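Local structure of variant surface glycoprotein MITat 1.13 (Trypanosoma brucei, 6Z8H) at residues S334-T338 with K339-D343; N57-R60 with E61-A65; W371-A374 with I375-L379. The protein probably forms a coat on the parasite surface and, through successive expression of antigenically distinct variants, helps the trypanosome evade the host immune response. All blocks are in the same frame, centred on the assembly; numbering follows the deposited sequence.

Interaction 1: residues S334-T338 with K339-D343; sequences SEYNT and KTWKD
The carbonyl oxygen of Glu-335, the N-cap residue of helix 336-345, is gripped by two backbone amides from the next turn. Lys-339 N lies 2.9 Å from Glu-335 O and tilts out of the carbonyl plane, whereas Thr-340 N, 3.0 Å from the same Glu-335 O, comes within that plane on a straighter bond (166°). Like Thr-340 N, Trp-341 N reaches five residues back, to Tyr-336 O at 3.0 Å, so the helix opens with a wide pi-type turn. With this spacing the two aromatic side chains lie alongside each other, pointing the same way. A chi1 of 179° swings the Tyr-336 ring away from its own N, and one face of it meets the edge of the five-membered ring of Trp-341 in a T-shaped stack, centroids 4.7 Å apart and planes at 82°. Trp-341 CD1 sits over the rim of that face, 3.7 Å from Tyr-336 CZ. The amide of Asn-337, running nearly parallel to the indole plane, gives its ND2 to Thr-285 O. Near the solvent, the aliphatic part of Lys-339 lies beside Glu-335, Lys-339 CG to Glu-335 CB 3.8 Å, while the charged ends stay apart. Tyrosine and tryptophan suit this junction because each offers a broad apolar surface with a polar group at its rim: the stack lies beside the wide turn, and the tyrosine hydroxyl ties the helix start to Ile-284 O, far back in the chain.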
loop_
_atom_site.group_PDB
_atom_site.type_symbol
_atom_site.label_atom_id
_atom_site.label_comp_id
_atom_site.label_asym_id
_atom_site.label_seq_id
_atom_site.Cartn_x
_atom_site.Cartn_y
_atom_site.Cartn_z
ATOM N N SER A 334 30.785 2.308 -25.160
ATOM C CA SER A 334 30.251 3.659 -25.278
ATOM C C SER A 334 29.110 3.758 -26.281
ATOM O O SER A 334 28.357 4.735 -26.248
ATOM C CB SER A 334 31.375 4.607 -25.701
ATOM O OG SER A 334 31.972 4.173 -26.903
ATOM N N GLU A 335 28.952 2.772 -27.160
ATOM C CA GLU A 335 27.888 2.790 -28.151
ATOM C C GLU A 335 26.794 1.775 -27.827
ATOM O O GLU A 335 25.959 1.493 -28.678
ATOM C CB GLU A 335 28.459 2.568 -29.559
ATOM C CG GLU A 335 29.473 3.609 -29.991
ATOM C CD GLU A 335 29.817 3.547 -31.468
ATOM O OE1 GLU A 335 29.904 2.435 -32.029
ATOM O OE2 GLU A 335 30.013 4.623 -32.075
ATOM N N TYR A 336 26.778 1.232 -26.606
ATOM C CA TYR A 336 25.826 0.180 -26.255
ATOM C C TYR A 336 24.385 0.636 -26.428
ATOM O O TYR A 336 23.524 -0.154 -26.840
ATOM C CB TYR A 336 26.068 -0.252 -24.806
ATOM C CG TYR A 336 25.162 -1.331 -24.249
ATOM C CD1 TYR A 336 25.116 -2.594 -24.824
ATOM C CD2 TYR A 336 24.377 -1.093 -23.121
ATOM C CE1 TYR A 336 24.308 -3.581 -24.306
ATOM C CE2 TYR A 336 23.575 -2.082 -22.595
ATOM C CZ TYR A 336 23.536 -3.326 -23.201
ATOM O OH TYR A 336 22.754 -4.314 -22.696
ATOM N N ASN A 337 24.105 1.901 -26.115
ATOM C CA ASN A 337 22.771 2.463 -26.265
ATOM C C ASN A 337 22.592 3.225 -27.570
ATOM O O ASN A 337 21.522 3.146 -28.186
ATOM C CB ASN A 337 22.482 3.392 -25.088
ATOM C CG ASN A 337 22.614 2.681 -23.742
ATOM O OD1 ASN A 337 23.597 2.901 -23.013
ATOM N ND2 ASN A 337 21.641 1.800 -23.417
ATOM N N THR A 338 23.620 3.951 -28.023
ATOM C CA THR A 338 23.470 4.746 -29.232
ATOM C C THR A 338 23.491 3.897 -30.496
ATOM O O THR A 338 22.968 4.342 -31.522
ATOM C CB THR A 338 24.556 5.820 -29.303
ATOM O OG1 THR A 338 25.849 5.208 -29.187
ATOM C CG2 THR A 338 24.369 6.841 -28.198
ATOM N N LYS A 339 24.065 2.693 -30.448
ATOM C CA LYS A 339 24.157 1.842 -31.634
ATOM C C LYS A 339 23.614 0.437 -31.354
ATOM O O LYS A 339 22.711 -0.039 -32.054
ATOM C CB LYS A 339 25.601 1.775 -32.156
ATOM C CG LYS A 339 26.161 3.122 -32.562
ATOM C CD LYS A 339 25.738 3.539 -33.969
ATOM C CE LYS A 339 26.944 4.062 -34.758
ATOM N NZ LYS A 339 26.573 4.691 -36.063
ATOM N N THR A 340 24.113 -0.234 -30.310
ATOM C CA THR A 340 23.758 -1.644 -30.145
ATOM C C THR A 340 22.259 -1.806 -29.928
ATOM O O THR A 340 21.612 -2.623 -30.577
ATOM C CB THR A 340 24.515 -2.290 -28.983
ATOM O OG1 THR A 340 25.883 -1.888 -29.007
ATOM C CG2 THR A 340 24.445 -3.808 -29.080
ATOM N N TRP A 341 21.695 -1.058 -28.988
ATOM C CA TRP A 341 20.265 -1.185 -28.732
ATOM C C TRP A 341 19.426 -0.604 -29.861
ATOM O O TRP A 341 18.296 -1.057 -30.088
ATOM C CB TRP A 341 19.900 -0.578 -27.372
ATOM C CG TRP A 341 19.969 -1.616 -26.298
ATOM C CD1 TRP A 341 20.979 -1.817 -25.406
ATOM C CD2 TRP A 341 19.016 -2.654 -26.065
ATOM N NE1 TRP A 341 20.701 -2.914 -24.619
ATOM C CE2 TRP A 341 19.489 -3.433 -24.991
ATOM C CE3 TRP A 341 17.797 -2.987 -26.645
ATOM C CZ2 TRP A 341 18.785 -4.538 -24.498
ATOM C CZ3 TRP A 341 17.103 -4.076 -26.154
ATOM C CH2 TRP A 341 17.586 -4.823 -25.077
ATOM N N LYS A 342 19.960 0.362 -30.577
ATOM C CA LYS A 342 19.274 0.879 -31.762
ATOM C C LYS A 342 19.236 -0.257 -32.795
ATOM O O LYS A 342 18.201 -0.438 -33.365
ATOM C CB LYS A 342 19.941 2.165 -32.253
ATOM C CG LYS A 342 19.497 3.408 -31.503
ATOM C CD LYS A 342 17.992 3.603 -31.554
ATOM C CE LYS A 342 17.521 4.966 -31.101
ATOM N NZ LYS A 342 16.072 4.982 -30.782
ATOM N N ASP A 343 20.345 -0.958 -33.038
ATOM C CA ASP A 343 20.358 -2.041 -34.010
ATOM C C ASP A 343 19.443 -3.183 -33.570
ATOM O O ASP A 343 18.791 -3.826 -34.403
ATOM C CB ASP A 343 21.791 -2.532 -34.207
ATOM C CG ASP A 343 22.665 -1.513 -34.906
ATOM O OD1 ASP A 343 22.122 -0.510 -35.424
ATOM O OD2 ASP A 343 23.897 -1.706 -34.925
#

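Interaction 2: residues N57-R60 with E61-A65; sequences NNER and ENSEA
Glu-61 N donates to Asn-57 O at 3.0 Å, the first of four regular i to i+4 backbone bonds that join 57-60 to 61-65. The Glu-61 side chain starts out opposite its own carbonyl carbon (chi1 -70°), which lays CG 3.5 Å from Asn-57 O before the carboxylate runs on toward solvent, as suits an acidic residue on an exposed flank. Beside it Arg-60 folds back, and its NH1 meets Asn-57 OD1 at 2.9 Å, the acceptor lying somewhat out of the guanidinium plane.

Asn-62 follows, its N bound to Asn-58 O at 2.7 Å. Both asparagines turn their amides to the loop around residues 280-284: Asn-58 ND2 is held by Cys-280 O, and Asn-62 gives ND2 to Ser-282 O while its OD1 receives Ile-284 N. An amide that can donate and accept at once is well fitted to satisfy such backbone groups. The stretch belongs to helix 34-75, one arm of the long antiparallel helical hairpin with helix 78-129 that forms the core of A-type variant surface glycoproteins.

Ser-63 faces that second helix. Its N (2.8 Å) and its OG (3.1 Å) both bond to Glu-59 O, approaching from opposite faces of the carbonyl plane. A kink at chi2 (-80°) curls Glu-59 round to bring OE2 to 2.9 Å from Ser-63 OG. Arg-99 bridges the pair, NE making a salt bridge to Glu-59 OE2 and NH2 a hydrogen bond to Ser-63 OG, while Arg-99 of the second subunit packs against the small serine. Beyond it, Glu-64 N reaches Arg-60 O at 3.1 Å.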
loop_
_atom_site.group_PDB
_atom_site.type_symbol
_atom_site.label_atom_id
_atom_site.label_comp_id
_atom_site.label_asym_id
_atom_site.label_seq_id
_atom_site.Cartn_x
_atom_site.Cartn_y
_atom_site.Cartn_z
ATOM N N ASN A 57 9.198 0.115 -11.999
ATOM C CA ASN A 57 9.416 0.618 -13.351
ATOM C C ASN A 57 10.628 -0.047 -13.999
ATOM O O ASN A 57 10.583 -0.437 -15.172
ATOM C CB ASN A 57 9.570 2.140 -13.306
ATOM C CG ASN A 57 8.278 2.844 -12.966
ATOM O OD1 ASN A 57 7.193 2.424 -13.372
ATOM N ND2 ASN A 57 8.386 3.926 -12.193
ATOM N N ASN A 58 11.688 -0.259 -13.223
ATOM C CA ASN A 58 12.887 -0.867 -13.783
ATOM C C ASN A 58 12.616 -2.305 -14.184
ATOM O O ASN A 58 13.160 -2.785 -15.185
ATOM C CB ASN A 58 14.035 -0.808 -12.780
ATOM C CG ASN A 58 14.616 0.581 -12.626
ATOM O OD1 ASN A 58 14.339 1.501 -13.401
ATOM N ND2 ASN A 58 15.456 0.721 -11.639
ATOM N N GLU A 59 11.822 -3.029 -13.396
ATOM C CA GLU A 59 11.482 -4.406 -13.735
ATOM C C GLU A 59 10.675 -4.449 -15.014
ATOM O O GLU A 59 10.825 -5.385 -15.824
ATOM C CB GLU A 59 10.710 -5.070 -12.592
ATOM C CG GLU A 59 10.500 -6.577 -12.688
ATOM C CD GLU A 59 9.372 -7.023 -13.601
ATOM O OE1 GLU A 59 8.417 -6.262 -13.878
ATOM O OE2 GLU A 59 9.435 -8.190 -14.055
ATOM N N ARG A 60 9.773 -3.485 -15.206
ATOM C CA ARG A 60 9.027 -3.437 -16.461
ATOM C C ARG A 60 9.970 -3.231 -17.633
ATOM O O ARG A 60 9.848 -3.907 -18.658
ATOM C CB ARG A 60 7.963 -2.336 -16.431
ATOM C CG ARG A 60 7.301 -2.065 -17.774
ATOM C CD ARG A 60 6.306 -0.908 -17.748
ATOM N NE ARG A 60 6.963 0.395 -17.791
ATOM C CZ ARG A 60 6.904 1.302 -16.821
ATOM N NH1 ARG A 60 6.196 1.077 -15.718
ATOM N NH2 ARG A 60 7.538 2.458 -16.959
ATOM N N GLU A 61 10.926 -2.315 -17.483
ATOM C CA GLU A 61 11.892 -2.053 -18.539
ATOM C C GLU A 61 12.810 -3.242 -18.751
ATOM O O GLU A 61 13.140 -3.563 -19.890
ATOM C CB GLU A 61 12.733 -0.813 -18.227
ATOM C CG GLU A 61 11.978 0.492 -18.296
ATOM C CD GLU A 61 12.871 1.695 -18.093
ATOM O OE1 GLU A 61 14.108 1.547 -18.043
ATOM O OE2 GLU A 61 12.318 2.793 -17.966
ATOM N N ASN A 62 13.231 -3.913 -17.674
ATOM C CA ASN A 62 14.100 -5.077 -17.812
ATOM C C ASN A 62 13.360 -6.248 -18.467
ATOM O O ASN A 62 13.938 -6.962 -19.298
ATOM C CB ASN A 62 14.668 -5.494 -16.455
ATOM C CG ASN A 62 15.802 -4.594 -15.977
ATOM O OD1 ASN A 62 16.495 -3.975 -16.780
ATOM N ND2 ASN A 62 15.975 -4.499 -14.643
ATOM N N SER A 63 12.095 -6.480 -18.114
ATOM C CA SER A 63 11.346 -7.533 -18.786
ATOM C C SER A 63 11.234 -7.253 -20.273
ATOM O O SER A 63 11.447 -8.166 -21.091
ATOM C CB SER A 63 9.941 -7.624 -18.206
ATOM O OG SER A 63 9.961 -8.124 -16.892
ATOM N N GLU A 64 10.948 -6.000 -20.650
ATOM C CA GLU A 64 10.870 -5.639 -22.064
ATOM C C GLU A 64 12.223 -5.808 -22.752
ATOM O O GLU A 64 12.307 -6.333 -23.872
ATOM C CB GLU A 64 10.411 -4.193 -22.221
ATOM C CG GLU A 64 10.286 -3.721 -23.649
ATOM C CD GLU A 64 9.688 -2.334 -23.771
ATOM O OE1 GLU A 64 8.481 -2.177 -23.491
ATOM O OE2 GLU A 64 10.431 -1.394 -24.132
ATOM N N ALA A 65 13.300 -5.390 -22.090
ATOM C CA ALA A 65 14.614 -5.495 -22.703
ATOM C C ALA A 65 14.969 -6.946 -22.958
ATOM O O ALA A 65 15.529 -7.275 -24.013
ATOM C CB ALA A 65 15.665 -4.844 -21.811
#

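Interaction 3: residues W371-A374 with I375-L379; sequences WGDA and IARLL
Asp-373 and Arg-377, one helical turn apart, are joined by a salt bridge. Arg-377 NE donates to Asp-373 OD1 at 3.0 Å and, more weakly, to OD2. The carboxylate and guanidinium planes stand 79° apart: OD1 lies in the plane of the guanidinium, but NE approaches it from above the carboxylate. An extended run from CG to NE carries the guanidinium alongside the carboxylate, while the chi1 of Asp-373 (-165°) leans its carboxylate toward the next turn. A water completes a ring, donating to Asp-373 OD2 at 2.8 Å and accepting from Arg-377 NH2 at 3.0 Å. NH1 has two further carboxylates, those of Glu-357 of the same chain and Glu-311 of the second subunit, which probably help to offset the charge of a buried arginine.

Backbone bonds of regular alpha-helical spacing hold the turn, from Trp-371 O to Ile-375 N at 2.9 Å through Ala-374 O to Leu-378 N at 2.8 Å.

The aliphatic side chains lie against backbone carbonyls of the preceding turn: Ile-375 CG1 lies 3.2 Å from Trp-371 O, and Leu-378 CG 3.2 Å from Ala-374 O. Their branched chains offer bulk for packing, whereas the small Ala-374 and Ala-376 allow close approach of other elements.

Helix 368-383 is wedged between several partners. Trp-371, Ile-375 and Leu-378 rest on helix 34-75, Ala-374 on strand 348-351, while Ala-376 meets Met-299 and Ile-375 meets Leu-88, both of the second subunit, so that the helix contributes to the dimer interface.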
loop_
_atom_site.group_PDB
_atom_site.type_symbol
_atom_site.label_atom_id
_atom_site.label_comp_id
_atom_site.label_asym_id
_atom_site.label_seq_id
_atom_site.Cartn_x
_atom_site.Cartn_y
_atom_site.Cartn_z
ATOM N N TRP A 371 6.134 -9.853 -30.178
ATOM C CA TRP A 371 7.443 -10.499 -30.110
ATOM C C TRP A 371 7.308 -12.009 -29.937
ATOM O O TRP A 371 8.019 -12.784 -30.588
ATOM C CB TRP A 371 8.244 -9.899 -28.962
ATOM C CG TRP A 371 8.486 -8.434 -29.141
ATOM C CD1 TRP A 371 8.558 -7.756 -30.325
ATOM C CD2 TRP A 371 8.689 -7.459 -28.111
ATOM N NE1 TRP A 371 8.809 -6.421 -30.095
ATOM C CE2 TRP A 371 8.889 -6.214 -28.742
ATOM C CE3 TRP A 371 8.705 -7.517 -26.717
ATOM C CZ2 TRP A 371 9.107 -5.038 -28.029
ATOM C CZ3 TRP A 371 8.914 -6.347 -26.006
ATOM C CH2 TRP A 371 9.119 -5.120 -26.665
ATOM N N GLY A 372 6.402 -12.445 -29.061
ATOM C CA GLY A 372 6.135 -13.867 -28.927
ATOM C C GLY A 372 5.655 -14.505 -30.213
ATOM O O GLY A 372 6.092 -15.608 -30.564
ATOM N N ASP A 373 4.698 -13.855 -30.893
ATOM C CA ASP A 373 4.231 -14.343 -32.187
ATOM C C ASP A 373 5.399 -14.451 -33.159
ATOM O O ASP A 373 5.524 -15.434 -33.901
ATOM C CB ASP A 373 3.180 -13.378 -32.742
ATOM C CG ASP A 373 2.375 -13.952 -33.868
ATOM O OD1 ASP A 373 2.453 -15.166 -34.108
ATOM O OD2 ASP A 373 1.609 -13.195 -34.498
ATOM N N ALA A 374 6.270 -13.439 -33.170
ATOM C CA ALA A 374 7.418 -13.477 -34.060
ATOM C C ALA A 374 8.308 -14.674 -33.753
ATOM O O ALA A 374 8.817 -15.335 -34.668
ATOM C CB ALA A 374 8.210 -12.178 -33.961
ATOM N N ILE A 375 8.546 -14.946 -32.469
ATOM C CA ILE A 375 9.401 -16.071 -32.101
ATOM C C ILE A 375 8.803 -17.377 -32.624
ATOM O O ILE A 375 9.499 -18.223 -33.190
ATOM C CB ILE A 375 9.606 -16.094 -30.573
ATOM C CG1 ILE A 375 10.442 -14.891 -30.121
ATOM C CG2 ILE A 375 10.239 -17.399 -30.129
ATOM C CD1 ILE A 375 10.656 -14.792 -28.629
ATOM N N ALA A 376 7.506 -17.580 -32.408
ATOM C CA ALA A 376 6.886 -18.793 -32.917
ATOM C C ALA A 376 7.034 -18.891 -34.430
ATOM O O ALA A 376 7.316 -19.970 -34.969
ATOM C CB ALA A 376 5.413 -18.811 -32.498
ATOM N N ARG A 377 6.830 -17.777 -35.134
ATOM C CA ARG A 377 6.865 -17.789 -36.594
ATOM C C ARG A 377 8.280 -18.032 -37.101
ATOM O O ARG A 377 8.481 -18.767 -38.081
ATOM C CB ARG A 377 6.283 -16.478 -37.129
ATOM C CG ARG A 377 4.780 -16.333 -36.880
ATOM C CD ARG A 377 4.232 -14.909 -37.136
ATOM N NE ARG A 377 2.775 -14.921 -37.081
ATOM C CZ ARG A 377 1.980 -15.015 -38.149
ATOM N NH1 ARG A 377 2.475 -15.042 -39.374
ATOM N NH2 ARG A 377 0.676 -15.068 -38.005
ATOM N N LEU A 378 9.273 -17.456 -36.412
ATOM C CA LEU A 378 10.667 -17.667 -36.791
ATOM C C LEU A 378 11.081 -19.121 -36.577
ATOM O O LEU A 378 11.836 -19.685 -37.383
ATOM C CB LEU A 378 11.586 -16.741 -35.988
ATOM C CG LEU A 378 11.512 -15.268 -36.373
ATOM C CD1 LEU A 378 11.958 -14.388 -35.222
ATOM C CD2 LEU A 378 12.333 -14.999 -37.619
ATOM N N LEU A 379 10.638 -19.737 -35.478
ATOM C CA LEU A 379 10.992 -21.132 -35.250
ATOM C C LEU A 379 10.261 -22.042 -36.231
ATOM O O LEU A 379 10.820 -23.044 -36.706
ATOM C CB LEU A 379 10.708 -21.514 -33.801
ATOM C CG LEU A 379 11.531 -20.806 -32.719
ATOM C CD1 LEU A 379 10.976 -21.105 -31.367
ATOM C CD2 LEU A 379 12.978 -21.229 -32.802
HETATM O O HOH W 1 -0.538 -14.860 -35.264
#

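How the interactions relate
Along the chain the order is interaction 2, then 1, then 3, and all three lie on the same side of the chain's centre. Interaction 2, on helix 34-75, is the hub. Ala-65 O touches Trp-341 CH2 of interaction 1 at 3.4 Å, and Glu-64 CG touches Trp-371 CH2 of interaction 3 at 3.5 Å. Their centres are about 17 Å and 20 Å from that of interaction 2. Interactions 1 and 3 do not meet, their nearest atoms about 8 Å apart, although strands 348-351 and 358-361 come between their helices in sequence. Two shorter helices thus pack by their tryptophans onto one long helix, and because interactions 2 and 3 also reach the second subunit, this part of the elongated chain joins fold and dimer.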